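Local atomic coordinates of periplasmic oligopeptide-binding protein (Burkholderia pseudomallei, PDB entry 3ZS6), a protein that probably binds oligopeptides in the periplasm as the solute-binding component of an ABC transport system. Residues A[68-73]-A[130-135]; A[74-79]-A[156-161]; A[93-98]-A[112-117]. All coordinates share one frame; numbering follows the deposited sequence. Where two conformers were deposited one is given.

Contact 1: residues A[68-73]-A[130-135]; sequences LRRDAK and DPYTIE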
loop_
_atom_site.group_PDB
_atom_site.type_symbol
_atom_site.label_atom_id
_atom_site.label_comp_id
_atom_site.label_asym_id
_atom_site.label_seq_id
_atom_site.Cartn_x
_atom_site.Cartn_y
_atom_site.Cartn_z
ATOM N N LEU A 68 7.278 -12.828 -23.065
ATOM C CA LEU A 68 6.270 -11.825 -23.390
ATOM C C LEU A 68 5.421 -12.255 -24.588
ATOM O O LEU A 68 5.904 -12.931 -25.503
ATOM C CB LEU A 68 6.924 -10.473 -23.670
ATOM C CG LEU A 68 7.972 -9.968 -22.680
ATOM C CD1 LEU A 68 8.341 -8.535 -23.020
ATOM C CD2 LEU A 68 7.477 -10.074 -21.229
ATOM N N ARG A 69 4.148 -11.878 -24.573
ATOM C CA ARG A 69 3.313 -12.068 -25.751
ATOM C C ARG A 69 3.807 -11.088 -26.804
ATOM O O ARG A 69 4.464 -10.092 -26.482
ATOM C CB ARG A 69 1.837 -11.827 -25.427
ATOM C CG ARG A 69 1.491 -10.382 -25.129
ATOM C CD ARG A 69 0.068 -10.249 -24.593
ATOM N NE ARG A 69 -0.071 -10.844 -23.267
ATOM C CZ ARG A 69 -0.542 -12.064 -23.031
ATOM N NH1 ARG A 69 -0.934 -12.852 -24.036
ATOM N NH2 ARG A 69 -0.613 -12.500 -21.782
ATOM N N ARG A 70 3.500 -11.369 -28.061
ATOM C CA ARG A 70 4.046 -10.590 -29.162
ATOM C C ARG A 70 3.126 -9.453 -29.582
ATOM O O ARG A 70 3.493 -8.627 -30.408
ATOM C CB ARG A 70 4.318 -11.514 -30.364
ATOM C CG ARG A 70 5.260 -12.672 -30.044
ATOM C CD ARG A 70 5.315 -13.694 -31.173
ATOM N NE ARG A 70 6.581 -13.655 -31.903
ATOM C CZ ARG A 70 6.777 -12.970 -33.027
ATOM N NH1 ARG A 70 5.790 -12.259 -33.557
ATOM N NH2 ARG A 70 7.960 -12.998 -33.624
ATOM N N ASP A 71 1.922 -9.404 -29.026
ATOM C CA ASP A 71 0.958 -8.420 -29.505
ATOM C C ASP A 71 0.581 -7.357 -28.471
ATOM O O ASP A 71 -0.447 -6.699 -28.598
ATOM C CB ASP A 71 -0.288 -9.112 -30.079
ATOM C CG ASP A 71 -1.027 -9.933 -29.046
ATOM O OD1 ASP A 71 -0.449 -10.199 -27.970
ATOM O OD2 ASP A 71 -2.191 -10.302 -29.303
ATOM N N ALA A 72 1.423 -7.174 -27.457
ATOM C CA ALA A 72 1.205 -6.097 -26.497
ATOM C C ALA A 72 1.556 -4.751 -27.132
ATOM O O ALA A 72 2.614 -4.594 -27.746
ATOM C CB ALA A 72 2.027 -6.328 -25.237
ATOM N N LYS A 73 0.668 -3.778 -26.987
ATOM C CA LYS A 73 0.882 -2.480 -27.612
ATOM C C LYS A 73 0.709 -1.305 -26.650
ATOM O O LYS A 73 -0.064 -1.373 -25.689
ATOM C CB LYS A 73 -0.063 -2.306 -28.803
ATOM C CG LYS A 73 0.243 -3.226 -29.982
ATOM C CD LYS A 73 -0.794 -3.071 -31.082
ATOM C CE LYS A 73 -0.421 -3.881 -32.311
ATOM N NZ LYS A 73 -0.163 -5.310 -31.977
ATOM N N ASP A 130 15.897 -11.233 -25.791
ATOM C CA ASP A 130 15.417 -10.802 -27.097
ATOM C C ASP A 130 14.159 -9.987 -26.829
ATOM O O ASP A 130 13.732 -9.878 -25.676
ATOM C CB ASP A 130 15.162 -11.990 -28.033
ATOM C CG ASP A 130 14.092 -12.945 -27.512
ATOM O OD1 ASP A 130 13.015 -12.481 -27.068
ATOM O OD2 ASP A 130 14.330 -14.173 -27.562
ATOM N N PRO A 131 13.565 -9.401 -27.875
ATOM C CA PRO A 131 12.455 -8.462 -27.650
ATOM C C PRO A 131 11.277 -9.050 -26.864
ATOM O O PRO A 131 10.455 -8.282 -26.354
ATOM C CB PRO A 131 12.010 -8.100 -29.071
ATOM C CG PRO A 131 13.211 -8.370 -29.927
ATOM C CD PRO A 131 13.889 -9.550 -29.302
ATOM N N TYR A 132 11.189 -10.376 -26.767
ATOM C CA TYR A 132 10.043 -11.006 -26.119
ATOM C C TYR A 132 10.446 -11.936 -24.988
ATOM O O TYR A 132 9.655 -12.773 -24.543
ATOM C CB TYR A 132 9.202 -11.765 -27.147
ATOM C CG TYR A 132 8.713 -10.891 -28.280
ATOM C CD1 TYR A 132 7.863 -9.820 -28.036
ATOM C CD2 TYR A 132 9.102 -11.137 -29.590
ATOM C CE1 TYR A 132 7.415 -9.015 -29.066
ATOM C CE2 TYR A 132 8.659 -10.339 -30.630
ATOM C CZ TYR A 132 7.817 -9.281 -30.363
ATOM O OH TYR A 132 7.372 -8.486 -31.395
ATOM N N THR A 133 11.681 -11.793 -24.526
ATOM C CA THR A 133 12.190 -12.651 -23.469
ATOM C C THR A 133 12.939 -11.818 -22.434
ATOM O O THR A 133 13.940 -11.170 -22.754
ATOM C CB THR A 133 13.146 -13.729 -24.023
ATOM O OG1 THR A 133 12.532 -14.407 -25.131
ATOM C CG2 THR A 133 13.491 -14.734 -22.936
ATOM N N ILE A 134 12.447 -11.832 -21.198
ATOM C CA ILE A 134 13.087 -11.096 -20.110
ATOM C C ILE A 134 13.737 -12.019 -19.082
ATOM O O ILE A 134 13.139 -12.996 -18.641
ATOM C CB ILE A 134 12.093 -10.182 -19.388
ATOM C CG1 ILE A 134 11.714 -9.011 -20.292
ATOM C CG2 ILE A 134 12.690 -9.686 -18.060
ATOM C CD1 ILE A 134 10.583 -8.167 -19.754
ATOM N N GLU A 135 14.968 -11.697 -18.705
ATOM C CA GLU A 135 15.642 -12.407 -17.629
ATOM C C GLU A 135 15.828 -11.478 -16.426
ATOM O O GLU A 135 16.391 -10.392 -16.555
ATOM C CB GLU A 135 17.001 -12.931 -18.099
ATOM C CG GLU A 135 17.801 -13.609 -16.999
ATOM C CD GLU A 135 19.241 -13.858 -17.394
ATOM O OE1 GLU A 135 20.041 -12.902 -17.358
ATOM O OE2 GLU A 135 19.570 -15.010 -17.747
#

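Contact 2: residues A[74-79]-A[156-161]; sequences WSNGQP and PVNKDA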
loop_
_atom_site.group_PDB
_atom_site.type_symbol
_atom_site.label_atom_id
_atom_site.label_comp_id
_atom_site.label_asym_id
_atom_site.label_seq_id
_atom_site.Cartn_x
_atom_site.Cartn_y
_atom_site.Cartn_z
ATOM N N TRP A 74 1.453 -0.236 -26.924
ATOM C CA TRP A 74 1.251 1.055 -26.287
ATOM C C TRP A 74 0.004 1.712 -26.872
ATOM O O TRP A 74 -0.518 1.272 -27.904
ATOM C CB TRP A 74 2.467 1.952 -26.529
ATOM C CG TRP A 74 3.696 1.495 -25.802
ATOM C CD1 TRP A 74 4.790 0.880 -26.339
ATOM C CD2 TRP A 74 3.950 1.615 -24.396
ATOM N NE1 TRP A 74 5.713 0.612 -25.353
ATOM C CE2 TRP A 74 5.221 1.056 -24.151
ATOM C CE3 TRP A 74 3.227 2.150 -23.321
ATOM C CZ2 TRP A 74 5.786 1.012 -22.872
ATOM C CZ3 TRP A 74 3.788 2.103 -22.056
ATOM C CH2 TRP A 74 5.056 1.536 -21.842
ATOM N N SER A 75 -0.464 2.773 -26.223
ATOM C CA SER A 75 -1.677 3.458 -26.660
ATOM C C SER A 75 -1.488 4.224 -27.969
ATOM O O SER A 75 -2.465 4.625 -28.603
ATOM C CB SER A 75 -2.173 4.410 -25.569
ATOM O OG SER A 75 -1.155 5.328 -25.206
ATOM N N ASN A 76 -0.237 4.440 -28.365
ATOM C CA ASN A 76 0.051 5.107 -29.632
ATOM C C ASN A 76 0.308 4.110 -30.758
ATOM O O ASN A 76 0.744 4.487 -31.847
ATOM C CB ASN A 76 1.243 6.057 -29.500
ATOM C CG ASN A 76 2.533 5.329 -29.168
ATOM O OD1 ASN A 76 2.551 4.102 -29.043
ATOM N ND2 ASN A 76 3.623 6.080 -29.036
ATOM N N GLY A 77 0.048 2.836 -30.488
ATOM C CA GLY A 77 0.169 1.806 -31.506
ATOM C C GLY A 77 1.532 1.141 -31.574
ATOM O O GLY A 77 1.699 0.130 -32.260
ATOM N N GLN A 78 2.511 1.707 -30.874
ATOM C CA GLN A 78 3.851 1.121 -30.827
ATOM C C GLN A 78 3.829 -0.159 -30.000
ATOM O O GLN A 78 3.039 -0.278 -29.061
ATOM C CB GLN A 78 4.849 2.105 -30.220
ATOM C CG GLN A 78 5.077 3.361 -31.036
ATOM C CD GLN A 78 6.333 3.279 -31.885
ATOM O OE1 GLN A 78 6.369 2.583 -32.905
ATOM N NE2 GLN A 78 7.376 3.990 -31.464
ATOM N N PRO A 79 4.703 -1.120 -30.344
ATOM C CA PRO A 79 4.766 -2.409 -29.649
ATOM C C PRO A 79 5.378 -2.297 -28.256
ATOM O O PRO A 79 6.210 -1.427 -28.012
ATOM C CB PRO A 79 5.669 -3.253 -30.553
ATOM C CG PRO A 79 6.511 -2.271 -31.278
ATOM C CD PRO A 79 5.666 -1.040 -31.456
ATOM N N PRO A 156 5.724 -1.109 -17.319
ATOM C CA PRO A 156 6.679 -0.513 -18.258
ATOM C C PRO A 156 6.349 0.946 -18.509
ATOM O O PRO A 156 5.221 1.381 -18.269
ATOM C CB PRO A 156 6.483 -1.339 -19.535
ATOM C CG PRO A 156 5.057 -1.806 -19.465
ATOM C CD PRO A 156 4.741 -1.984 -17.990
ATOM N N VAL A 157 7.352 1.690 -18.959
ATOM C CA VAL A 157 7.200 3.092 -19.319
ATOM C C VAL A 157 7.775 3.343 -20.710
ATOM O O VAL A 157 8.782 2.745 -21.081
ATOM C CB VAL A 157 7.921 3.996 -18.312
ATOM C CG1 VAL A 157 7.851 5.441 -18.755
ATOM C CG2 VAL A 157 7.309 3.817 -16.927
ATOM N N ASN A 158 7.138 4.230 -21.465
ATOM C CA ASN A 158 7.534 4.518 -22.838
ATOM C C ASN A 158 8.620 5.587 -22.902
ATOM O O ASN A 158 8.350 6.777 -22.734
ATOM C CB ASN A 158 6.302 4.935 -23.655
ATOM C CG ASN A 158 6.611 5.135 -25.135
ATOM O OD1 ASN A 158 7.212 6.135 -25.525
ATOM N ND2 ASN A 158 6.174 4.195 -25.965
ATOM N N LYS A 159 9.851 5.147 -23.141
ATOM C CA LYS A 159 11.016 6.031 -23.128
ATOM C C LYS A 159 10.827 7.284 -23.992
ATOM O O LYS A 159 11.145 8.396 -23.570
ATOM C CB LYS A 159 12.257 5.250 -23.583
ATOM C CG LYS A 159 13.483 6.101 -23.877
ATOM C CD LYS A 159 14.512 5.304 -24.677
ATOM C CE LYS A 159 15.634 6.195 -25.186
ATOM N NZ LYS A 159 16.484 5.504 -26.204
ATOM N N ASP A 160 10.314 7.102 -25.204
ATOM C CA ASP A 160 10.130 8.224 -26.112
ATOM C C ASP A 160 9.188 9.267 -25.521
ATOM O O ASP A 160 9.442 10.473 -25.609
ATOM C CB ASP A 160 9.600 7.748 -27.466
ATOM C CG ASP A 160 10.655 7.018 -28.286
ATOM O OD1 ASP A 160 11.860 7.151 -27.972
ATOM O OD2 ASP A 160 10.274 6.319 -29.250
ATOM N N ALA A 161 8.097 8.802 -24.920
ATOM C CA ALA A 161 7.103 9.707 -24.359
ATOM C C ALA A 161 7.694 10.532 -23.219
ATOM O O ALA A 161 7.468 11.742 -23.130
ATOM C CB ALA A 161 5.883 8.935 -23.891
#

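Contact 3: residues A[93-98]-A[112-117]; sequences ADPKTG and SAIIAG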
loop_
_atom_site.group_PDB
_atom_site.type_symbol
_atom_site.label_atom_id
_atom_site.label_comp_id
_atom_site.label_asym_id
_atom_site.label_seq_id
_atom_site.Cartn_x
_atom_site.Cartn_y
_atom_site.Cartn_z
ATOM N N ALA A 93 15.170 2.385 -10.415
ATOM C CA ALA A 93 16.324 2.175 -9.544
ATOM C C ALA A 93 17.227 3.409 -9.457
ATOM O O ALA A 93 17.817 3.688 -8.414
ATOM C CB ALA A 93 17.125 0.965 -10.015
ATOM N N ASP A 94 17.334 4.140 -10.560
ATOM C CA ASP A 94 18.188 5.329 -10.637
ATOM C C ASP A 94 17.819 6.393 -9.588
ATOM O O ASP A 94 16.731 6.946 -9.633
ATOM C CB ASP A 94 18.065 5.923 -12.040
ATOM C CG ASP A 94 19.049 7.039 -12.297
ATOM O OD1 ASP A 94 19.692 7.524 -11.340
ATOM O OD2 ASP A 94 19.163 7.434 -13.473
ATOM N N PRO A 95 18.735 6.698 -8.649
ATOM C CA PRO A 95 18.364 7.679 -7.614
ATOM C C PRO A 95 18.114 9.074 -8.196
ATOM O O PRO A 95 17.466 9.901 -7.557
ATOM C CB PRO A 95 19.577 7.684 -6.674
ATOM C CG PRO A 95 20.721 7.158 -7.515
ATOM C CD PRO A 95 20.091 6.159 -8.449
ATOM N N LYS A 96 18.615 9.330 -9.400
ATOM C CA LYS A 96 18.354 10.615 -10.041
ATOM C C LYS A 96 16.881 10.767 -10.409
ATOM O O LYS A 96 16.384 11.884 -10.546
ATOM C CB LYS A 96 19.271 10.837 -11.248
ATOM C CG LYS A 96 20.679 11.295 -10.848
ATOM C CD LYS A 96 21.636 11.298 -12.026
ATOM C CE LYS A 96 23.077 11.462 -11.552
ATOM N NZ LYS A 96 24.040 11.398 -12.699
ATOM N N THR A 97 16.184 9.642 -10.541
ATOM C CA THR A 97 14.741 9.659 -10.781
ATOM C C THR A 97 13.972 10.151 -9.552
ATOM O O THR A 97 12.908 10.759 -9.675
ATOM C CB THR A 97 14.215 8.260 -11.167
ATOM O OG1 THR A 97 14.878 7.797 -12.354
ATOM C CG2 THR A 97 12.707 8.297 -11.402
ATOM N N GLY A 98 14.500 9.866 -8.365
ATOM C CA GLY A 98 13.862 10.292 -7.129
ATOM C C GLY A 98 12.601 9.524 -6.752
ATOM O O GLY A 98 11.715 10.072 -6.094
ATOM N N SER A 112 20.345 -2.476 -4.892
ATOM C CA SER A 112 20.801 -1.753 -3.700
ATOM C C SER A 112 21.954 -0.796 -4.003
ATOM O O SER A 112 21.912 0.386 -3.645
ATOM C CB SER A 112 21.245 -2.732 -2.605
ATOM O OG SER A 112 20.157 -3.505 -2.137
ATOM N N ALA A 113 22.989 -1.319 -4.653
ATOM C CA ALA A 113 24.155 -0.524 -4.997
ATOM C C ALA A 113 23.770 0.649 -5.900
ATOM O O ALA A 113 24.270 1.762 -5.744
ATOM C CB ALA A 113 25.210 -1.397 -5.662
ATOM N N ILE A 114 22.874 0.396 -6.843
ATOM C CA ILE A 114 22.426 1.434 -7.762
ATOM C C ILE A 114 21.655 2.541 -7.033
ATOM O O ILE A 114 21.923 3.725 -7.213
ATOM C CB ILE A 114 21.557 0.819 -8.873
ATOM C CG1 ILE A 114 22.416 -0.096 -9.755
ATOM C CG2 ILE A 114 20.858 1.912 -9.687
ATOM C CD1 ILE A 114 21.604 -1.083 -10.586
ATOM N N ILE A 115 20.689 2.137 -6.215
ATOM C CA ILE A 115 19.921 3.064 -5.391
ATOM C C ILE A 115 20.851 3.925 -4.534
ATOM O O ILE A 115 20.605 5.114 -4.330
ATOM C CB ILE A 115 18.945 2.292 -4.486
ATOM C CG1 ILE A 115 17.864 1.632 -5.347
ATOM C CG2 ILE A 115 18.335 3.219 -3.412
ATOM C CD1 ILE A 115 17.107 0.506 -4.658
ATOM N N ALA A 116 21.925 3.314 -4.042
ATOM C CA ALA A 116 22.899 4.018 -3.219
ATOM C C ALA A 116 23.843 4.880 -4.060
ATOM O O ALA A 116 24.647 5.644 -3.525
ATOM C CB ALA A 116 23.691 3.023 -2.380
ATOM N N GLY A 117 23.756 4.748 -5.380
ATOM C CA GLY A 117 24.602 5.527 -6.269
ATOM C C GLY A 117 26.011 4.982 -6.425
ATOM O O GLY A 117 26.903 5.683 -6.904
#

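Contact 1: residues A[68-73]-A[130-135]
Arg70 lies across the ring of Tyr132, its aliphatic chain doing most of the touching. CG sits 4.0 Å from the centroid of the Tyr132 ring and only 5° off the ring normal, a CH-pi contact over the centre of one face. The opposite face is occupied from within its own segment by Pro131 CB, so the phenol is sandwiched between a proline and an arginine stem. Further out the Arg70 chain bends at chi3 (108°), and the guanidinium then lies beyond the ring, turning one face to Tyr132 CE2, 4.0 Å from CZ, with the two planes 40° apart, too tilted for a parallel stack. On the same face of the ring as CG, at its CE1 side, Arg70 CA comes to 3.7 Å from Tyr132 CE1.

Tyr132 belongs to a type I turn, Asp130 to Thr133, that closes the beta hairpin of strands 126-128 and 133-137 in the antiparallel five-stranded sheet. Asp130 OD1 braces this turn, accepting from Tyr132 N (an Asx turn) and from Thr133 OG1. Strand 63-68 runs alongside, and at its end Leu68 N donates to Tyr132 O at 2.8 Å; the donor stands above the carbonyl plane. Lys67 NZ is a second donor to the same oxygen.

Next to this bond the packing turns apolar. From Leu68 the CB bond heads toward segment 130-135, and CD2 meets Ile134 CD1 at 3.9 Å; both side chains also touch Leu39. Arg69 turns the other way, to Gly51 O and, by a cation-pi contact, to Trp201.

Contact 2: residues A[74-79]-A[156-161]
Trp74 presents one face of its indole to Asn158, and the tight half of the contact is built on that pairing. Asn158 CB lies 3.9 Å from the centroid of the six-membered ring, 3° off its normal, a CH-pi contact. With CG anti to the backbone N (chi1 -175°), the amide then reaches along the same face to the five-membered ring, where ND2 comes to 3.6 Å from Trp74 CD1. The amide plane stands almost upright on the indole, 85° away from it. At the far tip of the ring, CH2 is wedged against backbone, 3.4 Å from Asn158 N, while Pro156 CB touches this same CH2 at 4.0 Å.

Asn158 is also the N-cap of helix 159-165: its OD1 accepts from Ala161 N at 2.9 Å, in the plane of the carbonyl. One amide is thereby shared out, the oxygen holding the first turn of the helix and the nitrogen lying over the tryptophan. The indole itself grows out of a type I turn, Trp74 to Gly77, in the loop between strand 63-68 and helix 82-93; that helix supplies Asp84, a weak partner for Trp74 NE1.

Toward solvent the packing thins. Asn76 and Gln78 are exposed and hardly touch the other segment, Gln78 NE2 staying 4.3 Å from Asp160 OD2, too far for a bond. Asn76 uses its OD1 at home, taking Gln78 N in an Asx turn, and its ND2 gets no nearer to Asn158 ND2 than 4.4 Å.

Contact 3: residues A[93-98]-A[112-117]
Pro95 and Ile115 bring the two backbones closest, CA to CA 5.4 Å, where the chain leaving helix 82-93 passes the C-terminal turn of helix 111-115. The proline ring does the nearest touching. Its CD lies 3.3 Å from Ile114 O and its CB 3.6 Å from Ile115 O, so one edge of the ring rests on two successive carbonyl oxygens at the end of the helix. Ile114 O already takes a backbone bond from Gly117 N, part of the Schellman motif that ends this helix; the positive phi of Gly117 (80°) turns the chain away beside Pro95 CG.

Ala93 meets the two isoleucines with a methyl and a carbonyl. Its CB packs on Ile114 CG2 at 3.9 Å, and this same CG2 lies 3.7 Å from Ala93 O. In Ile114 a chi1 of -67° sets CG1 beside the backbone N and CG2 anti to it, and CG2 is the branch that meets Ala93. Ile115 starts out pointing away from segment 93-98, yet its CG1 still comes within 3.7 Å of Ala93 O. Across the two segments carbon meets carbon or carbonyl oxygen.

Asp94 takes two bonds in the turn that follows: Lys96 N reaches Asp94 OD1 from above the carboxylate plane, 53° out of it, in an Asx turn, and Thr97 N bonds to Asp94 O. Asp94 OD2 hydrogen-bonds a glycerol, probably from the crystallisation liquor. Thr97 OG1 bonds back to Arg91 O in the last turn of helix 82-93. The contact thus sets the end of helix 82-93 against the end of helix 111-115, with Leu124 lying on Ile114 just ahead of strand 126-128 and Thr102, from the intervening loop, lying on Ile115.

How the contacts relate
From the N terminus, the chain leaves strand 63-68 through 68-73 and 74-79, the first segments of contacts 1 and 2, and then enters helix 82-93. Contact 3 closes first, the short loop from 93-98 to 112-117 joining the ends of helices 82-93 and 111-115. Contact 1 closes next, when 130-135 returns beside strand 63-68, and contact 2 last, tying the loop before helix 82-93 to the start of helix 159-165. Contacts 1 and 2 cross along the chain, and both span contact 3. The first two also touch, Lys73 CB lying 3.7 Å from Gln78 O. Contact 3 lies apart, its nearest atoms about 12 Å from contact 1 and about 9 Å from contact 2.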